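Local coordinates for Lin1840 protein (Listeria innocua serovar 6a, PDB 4ZOC), which is a glycoside hydrolase family 3 beta-glucosidase that probably releases glucose from non-reducing beta-glucosyl ends and takes part in beta-1,2-glucan metabolism, at residues E627-N632 with G671-V676; E640-Y645 with E664-Q669; D144-R149 with A199-E204. The protein carries 2 engineered substitutions. All coordinates share one frame; numbering follows the deposited sequence.

Interaction 1. Residues E627-N632 with G671-V676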
loop_
_atom_site.group_PDB
_atom_site.type_symbol
_atom_site.label_atom_id
_atom_site.label_comp_id
_atom_site.label_asym_id
_atom_site.label_seq_id
_atom_site.Cartn_x
_atom_site.Cartn_y
_atom_site.Cartn_z
ATOM N N GLU A 627 -10.001 28.461 22.638
ATOM C CA GLU A 627 -10.389 28.321 24.029
ATOM C C GLU A 627 -11.623 27.476 24.112
ATOM O O GLU A 627 -12.611 27.726 23.417
ATOM C CB GLU A 627 -10.684 29.708 24.659
ATOM C CG GLU A 627 -11.109 29.611 26.120
ATOM C CD GLU A 627 -11.420 30.967 26.696
ATOM O OE1 GLU A 627 -10.579 31.469 27.433
ATOM O OE2 GLU A 627 -12.480 31.538 26.350
ATOM N N VAL A 628 -11.578 26.472 24.952
ATOM C CA VAL A 628 -12.634 25.484 25.001
ATOM C C VAL A 628 -13.082 25.297 26.437
ATOM O O VAL A 628 -12.286 25.033 27.302
ATOM C CB VAL A 628 -12.226 24.107 24.413
ATOM C CG1 VAL A 628 -13.408 23.150 24.396
ATOM C CG2 VAL A 628 -11.657 24.249 22.992
ATOM N N THR A 629 -14.382 25.404 26.650
ATOM C CA THR A 629 -14.986 25.149 27.968
ATOM C C THR A 629 -15.668 23.807 27.945
ATOM O O THR A 629 -16.502 23.500 27.077
ATOM C CB THR A 629 -16.034 26.227 28.275
ATOM O OG1 THR A 629 -15.359 27.482 28.271
ATOM C CG2 THR A 629 -16.629 26.041 29.627
ATOM N N ILE A 630 -15.294 22.992 28.909
ATOM C CA ILE A 630 -15.836 21.633 28.985
ATOM C C ILE A 630 -16.503 21.431 30.331
ATOM O O ILE A 630 -15.983 21.861 31.346
ATOM C CB ILE A 630 -14.766 20.564 28.696
ATOM C CG1 ILE A 630 -15.403 19.168 28.758
ATOM C CG2 ILE A 630 -13.563 20.689 29.624
ATOM C CD1 ILE A 630 -14.535 18.099 28.063
ATOM N N LYS A 631 -17.670 20.789 30.307
ATOM C CA LYS A 631 -18.453 20.457 31.491
ATOM C C LYS A 631 -18.824 18.980 31.506
ATOM O O LYS A 631 -19.221 18.439 30.505
ATOM C CB LYS A 631 -19.739 21.293 31.531
ATOM C CG LYS A 631 -20.383 21.237 32.918
ATOM C CD LYS A 631 -21.641 22.062 33.066
ATOM C CE LYS A 631 -22.255 21.717 34.410
ATOM N NZ LYS A 631 -23.388 22.618 34.640
ATOM N N ASN A 632 -18.650 18.343 32.654
ATOM C CA ASN A 632 -19.195 17.040 32.936
ATOM C C ASN A 632 -20.624 17.141 33.474
ATOM O O ASN A 632 -20.827 17.605 34.579
ATOM C CB ASN A 632 -18.304 16.337 33.956
ATOM C CG ASN A 632 -18.751 14.912 34.309
ATOM O OD1 ASN A 632 -19.853 14.438 34.002
ATOM N ND2 ASN A 632 -17.864 14.208 35.048
ATOM N N GLY A 671 -20.548 17.387 37.382
ATOM C CA GLY A 671 -20.938 18.792 37.263
ATOM C C GLY A 671 -19.829 19.814 37.121
ATOM O O GLY A 671 -20.132 20.994 36.985
ATOM N N GLU A 672 -18.558 19.389 37.137
ATOM C CA GLU A 672 -17.456 20.330 37.055
ATOM C C GLU A 672 -17.232 20.851 35.636
ATOM O O GLU A 672 -17.467 20.132 34.675
ATOM C CB GLU A 672 -16.190 19.701 37.565
ATOM C CG GLU A 672 -15.042 20.671 37.601
ATOM C CD GLU A 672 -13.815 20.087 38.236
ATOM O OE1 GLU A 672 -12.902 20.884 38.605
ATOM O OE2 GLU A 672 -13.720 18.834 38.360
ATOM N N GLU A 673 -16.839 22.133 35.565
ATOM C CA GLU A 673 -16.534 22.855 34.357
ATOM C C GLU A 673 -15.092 23.375 34.439
ATOM O O GLU A 673 -14.596 23.820 35.537
ATOM C CB GLU A 673 -17.519 24.014 34.183
ATOM C CG GLU A 673 -17.501 24.631 32.828
ATOM C CD GLU A 673 -18.525 25.749 32.688
ATOM O OE1 GLU A 673 -18.173 26.896 32.938
ATOM O OE2 GLU A 673 -19.673 25.490 32.339
ATOM N N LYS A 674 -14.396 23.239 33.300
ATOM C CA LYS A 674 -13.055 23.758 33.131
ATOM C C LYS A 674 -12.885 24.400 31.782
ATOM O O LYS A 674 -13.590 24.085 30.866
ATOM C CB LYS A 674 -12.007 22.687 33.294
ATOM C CG LYS A 674 -11.841 22.156 34.718
ATOM C CD LYS A 674 -10.703 21.131 34.747
ATOM C CE LYS A 674 -10.456 20.675 36.152
ATOM N NZ LYS A 674 -9.505 19.543 36.189
ATOM N N THR A 675 -11.931 25.314 31.680
ATOM C CA THR A 675 -11.624 25.997 30.430
ATOM C C THR A 675 -10.174 25.692 30.081
ATOM O O THR A 675 -9.286 25.794 30.957
ATOM C CB THR A 675 -11.868 27.506 30.560
ATOM O OG1 THR A 675 -13.271 27.698 30.751
ATOM C CG2 THR A 675 -11.484 28.219 29.328
ATOM N N VAL A 676 -9.924 25.274 28.831
ATOM C CA VAL A 676 -8.546 24.954 28.435
ATOM C C VAL A 676 -8.307 25.738 27.193
ATOM O O VAL A 676 -9.242 26.059 26.429
ATOM C CB VAL A 676 -8.218 23.417 28.280
ATOM C CG1 VAL A 676 -7.858 22.775 29.601
ATOM C CG2 VAL A 676 -9.345 22.643 27.686
#
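Thr629 and Thr675 face each other in a non-hydrogen-bonded antiparallel pair, and their OG1 atoms share a hydrogen bond of 3.2 Å. Both residues hold OG1 beside their own backbone N (chi1 -60° and -66°), which sends the two methyls to diagonal neighbours. Thr629 CG2 meets Glu673 CG at 3.6 Å. Thr675 CG2 meets Glu627 CG at 3.5 Å. Next along this face, the extended Lys631 chain passes over the turn, with CE 3.4 Å from Gly671 O. Its NZ stays 5.2 Å from Glu673 OE2, too far for a salt bridge. The backbones pair through Val628 with Val676 and Ile630 with Lys674, each by two nearly straight bonds. Asn632 N extends the pattern to Glu672 O at 2.9 Å. This is one sheet of the fibronectin type III-like beta sandwich, where strand 624-632 lies between strands 607-611 and 673-680. On the other face, Ile630 and Val676 point toward the second sheet and both touch Ile642; Ile630 also touches Leu668. Lys674 NZ reaches across to Ala667 O. Asn632 is held by its amide: OD1 bonds Ser634 OG, and ND2 bonds the carbonyls of Ile636 and Leu668.

Interaction 2. Residues E640-Y645 with E664-Q669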
loop_
_atom_site.group_PDB
_atom_site.type_symbol
_atom_site.label_atom_id
_atom_site.label_comp_id
_atom_site.label_asym_id
_atom_site.label_seq_id
_atom_site.Cartn_x
_atom_site.Cartn_y
_atom_site.Cartn_z
ATOM N N GLU A 640 -12.168 13.386 29.644
ATOM C CA GLU A 640 -12.485 13.498 28.244
ATOM C C GLU A 640 -11.228 14.016 27.547
ATOM O O GLU A 640 -10.421 14.775 28.128
ATOM C CB GLU A 640 -13.635 14.522 28.046
ATOM C CG GLU A 640 -14.094 14.727 26.597
ATOM C CD GLU A 640 -14.535 13.429 25.916
ATOM O OE1 GLU A 640 -15.741 13.108 25.787
ATOM O OE2 GLU A 640 -13.615 12.679 25.500
ATOM N N VAL A 641 -11.048 13.631 26.290
ATOM C CA VAL A 641 -9.890 14.103 25.466
ATOM C C VAL A 641 -10.417 15.087 24.472
ATOM O O VAL A 641 -11.022 14.710 23.455
ATOM C CB VAL A 641 -9.088 12.931 24.790
ATOM C CG1 VAL A 641 -7.900 13.469 23.964
ATOM C CG2 VAL A 641 -8.591 11.999 25.835
ATOM N N ILE A 642 -10.147 16.381 24.751
ATOM C CA ILE A 642 -10.493 17.457 23.788
ATOM C C ILE A 642 -9.432 17.395 22.684
ATOM O O ILE A 642 -8.243 17.338 22.990
ATOM C CB ILE A 642 -10.484 18.838 24.415
ATOM C CG1 ILE A 642 -11.476 18.875 25.597
ATOM C CG2 ILE A 642 -10.685 19.882 23.349
ATOM C CD1 ILE A 642 -11.418 20.111 26.516
ATOM N N GLN A 643 -9.881 17.346 21.432
ATOM C CA GLN A 643 -9.032 17.278 20.230
ATOM C C GLN A 643 -9.299 18.468 19.337
ATOM O O GLN A 643 -10.467 18.788 19.089
ATOM C CB GLN A 643 -9.295 15.977 19.449
ATOM C CG GLN A 643 -9.057 14.749 20.320
ATOM C CD GLN A 643 -9.798 13.533 19.918
ATOM O OE1 GLN A 643 -9.868 13.170 18.748
ATOM N NE2 GLN A 643 -10.315 12.854 20.887
ATOM N N VAL A 644 -8.222 19.045 18.808
ATOM C CA VAL A 644 -8.340 20.135 17.814
ATOM C C VAL A 644 -7.630 19.725 16.542
ATOM O O VAL A 644 -6.430 19.406 16.552
ATOM C CB VAL A 644 -7.774 21.453 18.349
ATOM C CG1 VAL A 644 -7.945 22.553 17.331
ATOM C CG2 VAL A 644 -8.384 21.793 19.696
ATOM N N TYR A 645 -8.392 19.811 15.438
ATOM C CA TYR A 645 -7.925 19.526 14.117
ATOM C C TYR A 645 -7.956 20.755 13.202
ATOM O O TYR A 645 -8.802 21.677 13.331
ATOM C CB TYR A 645 -8.781 18.401 13.519
ATOM C CG TYR A 645 -8.815 17.098 14.274
ATOM C CD1 TYR A 645 -9.700 16.915 15.305
ATOM C CD2 TYR A 645 -8.051 16.027 13.861
ATOM C CE1 TYR A 645 -9.784 15.711 15.998
ATOM C CE2 TYR A 645 -8.049 14.822 14.572
ATOM C CZ TYR A 645 -8.915 14.670 15.611
ATOM O OH TYR A 645 -8.979 13.512 16.302
ATOM N N GLU A 664 -5.782 17.720 24.745
ATOM C CA GLU A 664 -5.603 17.756 26.199
ATOM C C GLU A 664 -6.680 16.886 26.825
ATOM O O GLU A 664 -7.885 16.929 26.474
ATOM C CB GLU A 664 -5.749 19.188 26.814
ATOM C CG GLU A 664 -5.482 19.179 28.299
ATOM C CD GLU A 664 -5.462 20.524 28.989
ATOM O OE1 GLU A 664 -5.180 21.555 28.340
ATOM O OE2 GLU A 664 -5.718 20.547 30.225
ATOM N N LYS A 665 -6.252 16.053 27.712
ATOM C CA LYS A 665 -7.140 15.200 28.468
ATOM C C LYS A 665 -7.537 15.913 29.767
ATOM O O LYS A 665 -6.677 16.367 30.520
ATOM C CB LYS A 665 -6.474 13.862 28.781
ATOM C CG LYS A 665 -7.390 12.848 29.383
ATOM C CD LYS A 665 -6.622 11.524 29.384
ATOM C CE LYS A 665 -7.486 10.377 29.181
ATOM N NZ LYS A 665 -6.696 9.118 29.191
ATOM N N VAL A 666 -8.834 16.028 29.993
ATOM C CA VAL A 666 -9.327 16.931 31.058
ATOM C C VAL A 666 -10.131 16.103 32.033
ATOM O O VAL A 666 -11.025 15.426 31.644
ATOM C CB VAL A 666 -10.184 18.099 30.487
ATOM C CG1 VAL A 666 -10.545 19.088 31.567
ATOM C CG2 VAL A 666 -9.455 18.881 29.395
ATOM N N ALA A 667 -9.741 16.131 33.302
ATOM C CA ALA A 667 -10.415 15.436 34.386
ATOM C C ALA A 667 -11.479 16.347 35.059
ATOM O O ALA A 667 -11.218 17.535 35.332
ATOM C CB ALA A 667 -9.388 15.027 35.410
ATOM N N LEU A 668 -12.680 15.823 35.214
ATOM C CA LEU A 668 -13.787 16.619 35.716
ATOM C C LEU A 668 -14.640 15.807 36.651
ATOM O O LEU A 668 -15.104 14.730 36.283
ATOM C CB LEU A 668 -14.683 17.070 34.567
ATOM C CG LEU A 668 -14.032 17.988 33.563
ATOM C CD1 LEU A 668 -14.832 17.986 32.295
ATOM C CD2 LEU A 668 -13.831 19.417 34.060
ATOM N N GLN A 669 -14.885 16.338 37.843
ATOM C CA GLN A 669 -15.850 15.727 38.719
ATOM C C GLN A 669 -17.227 15.890 38.142
ATOM O O GLN A 669 -17.459 16.682 37.212
ATOM C CB GLN A 669 -15.750 16.386 40.096
ATOM C CG GLN A 669 -14.447 16.074 40.795
ATOM C CD GLN A 669 -14.354 14.608 41.210
ATOM O OE1 GLN A 669 -15.207 14.117 41.921
ATOM N NE2 GLN A 669 -13.324 13.905 40.733
#
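Glu640 and Val666 form one hydrogen-bonded antiparallel pair, and Ile642 and Glu664 form the next. In the first, Val666 N to Glu640 O is the shorter bond at 2.8 Å; Glu640 N to Val666 O is 3.1 Å. Ile642 N reaches Glu664 O at 2.9 Å and less straight, with 142° at the hydrogen; Glu664 N returns a bond to Ile642 O. Apolar contacts lie on both faces. Ile642 has CG1 anti to the carbonyl carbon (chi1 -58°), and its CD1 ends 3.7 Å from Val666 CG2. The two strands form a beta hairpin of the fibronectin type III-like domain, and this face packs against Ile630 of the opposing sheet. On the reverse face, Val641 CG2 lies against the Lys665 chain, 3.8 Å from CG and 3.9 Å from CE. Lys665 bends at chi3 and carries NZ to a salt bridge with Glu373 and hydrogen bonds to Ser109 O and Ser547 OG. Further side-chain bonds lie along strand 638-648. Glu640 OE2 takes Val641 N on its anti lone pair and also forms a salt bridge with Lys549 NZ. Gln643 NE2 donates to Val641 O from above the carbonyl plane, while Tyr645 OH donates in plane to Gln643 OE1 at 2.6 Å.

Interaction 3. Residues D144-R149 with A199-E204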
loop_
_atom_site.group_PDB
_atom_site.type_symbol
_atom_site.label_atom_id
_atom_site.label_comp_id
_atom_site.label_asym_id
_atom_site.label_seq_id
_atom_site.Cartn_x
_atom_site.Cartn_y
_atom_site.Cartn_z
ATOM N N ASP A 144 -0.820 0.422 8.991
ATOM C CA ASP A 144 -1.016 -0.944 8.500
ATOM C C ASP A 144 -0.902 -1.907 9.667
ATOM O O ASP A 144 0.168 -2.334 10.071
ATOM C CB ASP A 144 -0.024 -1.264 7.369
ATOM C CG ASP A 144 -0.317 -2.589 6.698
ATOM O OD1 ASP A 144 -1.086 -3.434 7.296
ATOM O OD2 ASP A 144 0.249 -2.805 5.589
ATOM N N PRO A 145 -2.050 -2.275 10.246
ATOM C CA PRO A 145 -2.043 -3.161 11.364
ATOM C C PRO A 145 -1.685 -4.619 11.092
ATOM O O PRO A 145 -1.609 -5.417 12.054
ATOM C CB PRO A 145 -3.450 -3.016 11.916
ATOM C CG PRO A 145 -4.278 -2.581 10.809
ATOM C CD PRO A 145 -3.391 -1.813 9.859
ATOM N N ARG A 146 -1.407 -4.996 9.830
ATOM C CA ARG A 146 -0.817 -6.361 9.557
ATOM C C ARG A 146 0.536 -6.433 10.187
ATOM O O ARG A 146 0.957 -7.502 10.689
ATOM C CB ARG A 146 -0.716 -6.607 8.062
ATOM C CG ARG A 146 -2.059 -6.834 7.440
ATOM C CD ARG A 146 -1.985 -6.841 5.932
ATOM N NE ARG A 146 -1.629 -5.535 5.384
ATOM C CZ ARG A 146 -1.688 -5.231 4.090
ATOM N NH1 ARG A 146 -2.033 -6.127 3.196
ATOM N NH2 ARG A 146 -1.392 -4.001 3.684
ATOM N N TRP A 147 1.256 -5.324 10.205
ATOM C CA TRP A 147 2.642 -5.262 10.730
ATOM C C TRP A 147 2.613 -5.427 12.232
ATOM O O TRP A 147 1.988 -4.629 12.982
ATOM C CB TRP A 147 3.217 -3.859 10.429
ATOM C CG TRP A 147 4.670 -3.695 10.559
ATOM C CD1 TRP A 147 5.615 -4.515 10.071
ATOM C CD2 TRP A 147 5.382 -2.615 11.184
ATOM N NE1 TRP A 147 6.866 -4.016 10.284
ATOM C CE2 TRP A 147 6.776 -2.845 10.939
ATOM C CE3 TRP A 147 4.989 -1.427 11.798
ATOM C CZ2 TRP A 147 7.792 -1.954 11.369
ATOM C CZ3 TRP A 147 5.961 -0.566 12.258
ATOM C CH2 TRP A 147 7.361 -0.823 12.036
ATOM N N GLY A 148 3.371 -6.413 12.730
ATOM C CA GLY A 148 3.388 -6.697 14.153
ATOM C C GLY A 148 3.933 -5.615 15.037
ATOM O O GLY A 148 3.583 -5.516 16.207
ATOM N N ARG A 149 4.764 -4.784 14.459
ATOM C CA ARG A 149 5.445 -3.686 15.205
ATOM C C ARG A 149 4.575 -2.446 15.434
ATOM O O ARG A 149 5.019 -1.548 16.112
ATOM C CB ARG A 149 6.759 -3.323 14.492
ATOM C CG ARG A 149 7.637 -4.555 14.307
ATOM C CD ARG A 149 9.083 -4.202 13.930
ATOM N NE ARG A 149 9.740 -3.787 15.162
ATOM C CZ ARG A 149 11.040 -3.864 15.434
ATOM N NH1 ARG A 149 11.921 -4.307 14.543
ATOM N NH2 ARG A 149 11.442 -3.486 16.639
ATOM N N ALA A 199 6.173 -0.604 5.788
ATOM C CA ALA A 199 6.476 -1.899 5.189
ATOM C C ALA A 199 5.320 -2.368 4.306
ATOM O O ALA A 199 4.142 -2.524 4.786
ATOM C CB ALA A 199 6.696 -2.933 6.284
ATOM N N GLU A 200 5.634 -2.624 3.034
ATOM C CA GLU A 200 4.618 -3.016 2.072
ATOM C C GLU A 200 3.955 -4.324 2.499
ATOM O O GLU A 200 4.604 -5.271 2.962
ATOM C CB GLU A 200 5.215 -3.155 0.662
ATOM C CG GLU A 200 4.290 -3.124 -0.517
ATOM C CD GLU A 200 5.098 -2.830 -1.791
ATOM O OE1 GLU A 200 5.578 -3.856 -2.240
ATOM O OE2 GLU A 200 5.238 -1.589 -2.240
ATOM N N ALA A 201 2.626 -4.301 2.396
ATOM C CA ALA A 201 1.726 -5.405 2.682
ATOM C C ALA A 201 1.817 -5.866 4.142
ATOM O O ALA A 201 1.488 -6.977 4.408
ATOM C CB ALA A 201 1.963 -6.575 1.714
ATOM N N GLY A 202 2.312 -5.017 5.054
ATOM C CA GLY A 202 2.414 -5.375 6.444
ATOM C C GLY A 202 3.524 -6.392 6.740
ATOM O O GLY A 202 3.645 -6.848 7.816
ATOM N N LEU A 203 4.355 -6.698 5.729
ATOM C CA LEU A 203 5.274 -7.813 5.798
ATOM C C LEU A 203 6.607 -7.345 6.447
ATOM O O LEU A 203 7.179 -6.350 6.075
ATOM C CB LEU A 203 5.497 -8.364 4.349
ATOM C CG LEU A 203 6.518 -9.441 4.162
ATOM C CD1 LEU A 203 6.206 -10.661 5.052
ATOM C CD2 LEU A 203 6.602 -9.832 2.666
ATOM N N GLU A 204 7.054 -8.044 7.467
ATOM C CA GLU A 204 8.256 -7.594 8.174
ATOM C C GLU A 204 9.449 -7.410 7.283
ATOM O O GLU A 204 9.752 -8.195 6.389
ATOM C CB GLU A 204 8.588 -8.549 9.329
ATOM C CG GLU A 204 9.590 -8.010 10.247
ATOM C CD GLU A 204 9.110 -6.759 10.894
ATOM O OE1 GLU A 204 8.346 -6.802 11.904
ATOM O OE2 GLU A 204 9.436 -5.618 10.397
HETATM O O HOH W 1 1.730 -1.207 4.225
HETATM O O HOH W 2 5.726 -7.895 11.812
#
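Trp147 and Glu204 meet because each holds CG anti to its backbone N (chi1 -165° and -168°), and Glu204 then bends at chi2 (62°) to bring its carboxylate to the indole edge. The two segments are loops that follow neighbouring strands, 133-134 and 187-193, of the TIM barrel. Trp147 NE1 donates to Glu204 OE2 at 3.0 Å. The bond is tilted from the ring plane and reaches the oxygen from above the carboxylate plane. Ala199 CB sits over a face of the indole.

Asp144 begins a type I turn that ends at Trp147. Its OD1 takes two donors, Arg146 N in an Asx turn and Arg146 NE at 2.9 Å. The NE bond uses the syn lone pair and lies in the guanidinium plane. Arg146 NH2 completes a side-on salt bridge to Asp144 OD2 at 2.8 Å. Held this way, the guanidinium lies with one face over the Ala201 carbonyl carbon. Gly202 has no side chain, and its CA approaches Arg146 CB to 3.7 Å. A water joins Asp144 OD2 to Ala199 O, donating to both.

The second subunit reaches this contact: its Gly559 and Ile561 carbonyls accept from Arg146 NH1. Glu204 OE1 also accepts from Ala474 N, next to the glucose-pocket residue Glu473. Arg149 forms a salt bridge with Glu152, and its side chain lies about 6 Å from a bound glucose.

Glu204 and Arg149 cross at about a right angle, with the aliphatic CG of Arg149 3.4 Å from Glu204 OE1. A second water accepts from Gly148 N at 2.9 Å and donates to Glu204 OE1 at 2.8 Å.

Overall arrangement
Interactions 1 and 2 belong to the same beta sandwich, one pairing in each sheet, with centres about 9 Å apart. Along the chain, interaction 2 is nested inside interaction 1. Their facing sides share a largely apolar interior, with charged side chains among the residues on these faces. Interaction 1 turns a polar, largely solvent-accessible face outward, whereas the outer face of interaction 2 is largely covered by other parts of the chain. Interaction 3 lies in the barrel domain, its centre about 31 Å from that of interaction 2 and 40 Å from that of interaction 1. It is buried but built of loops, so side-chain bonds, a salt bridge and waters replace strand pairing. Only interaction 3 meets the second subunit.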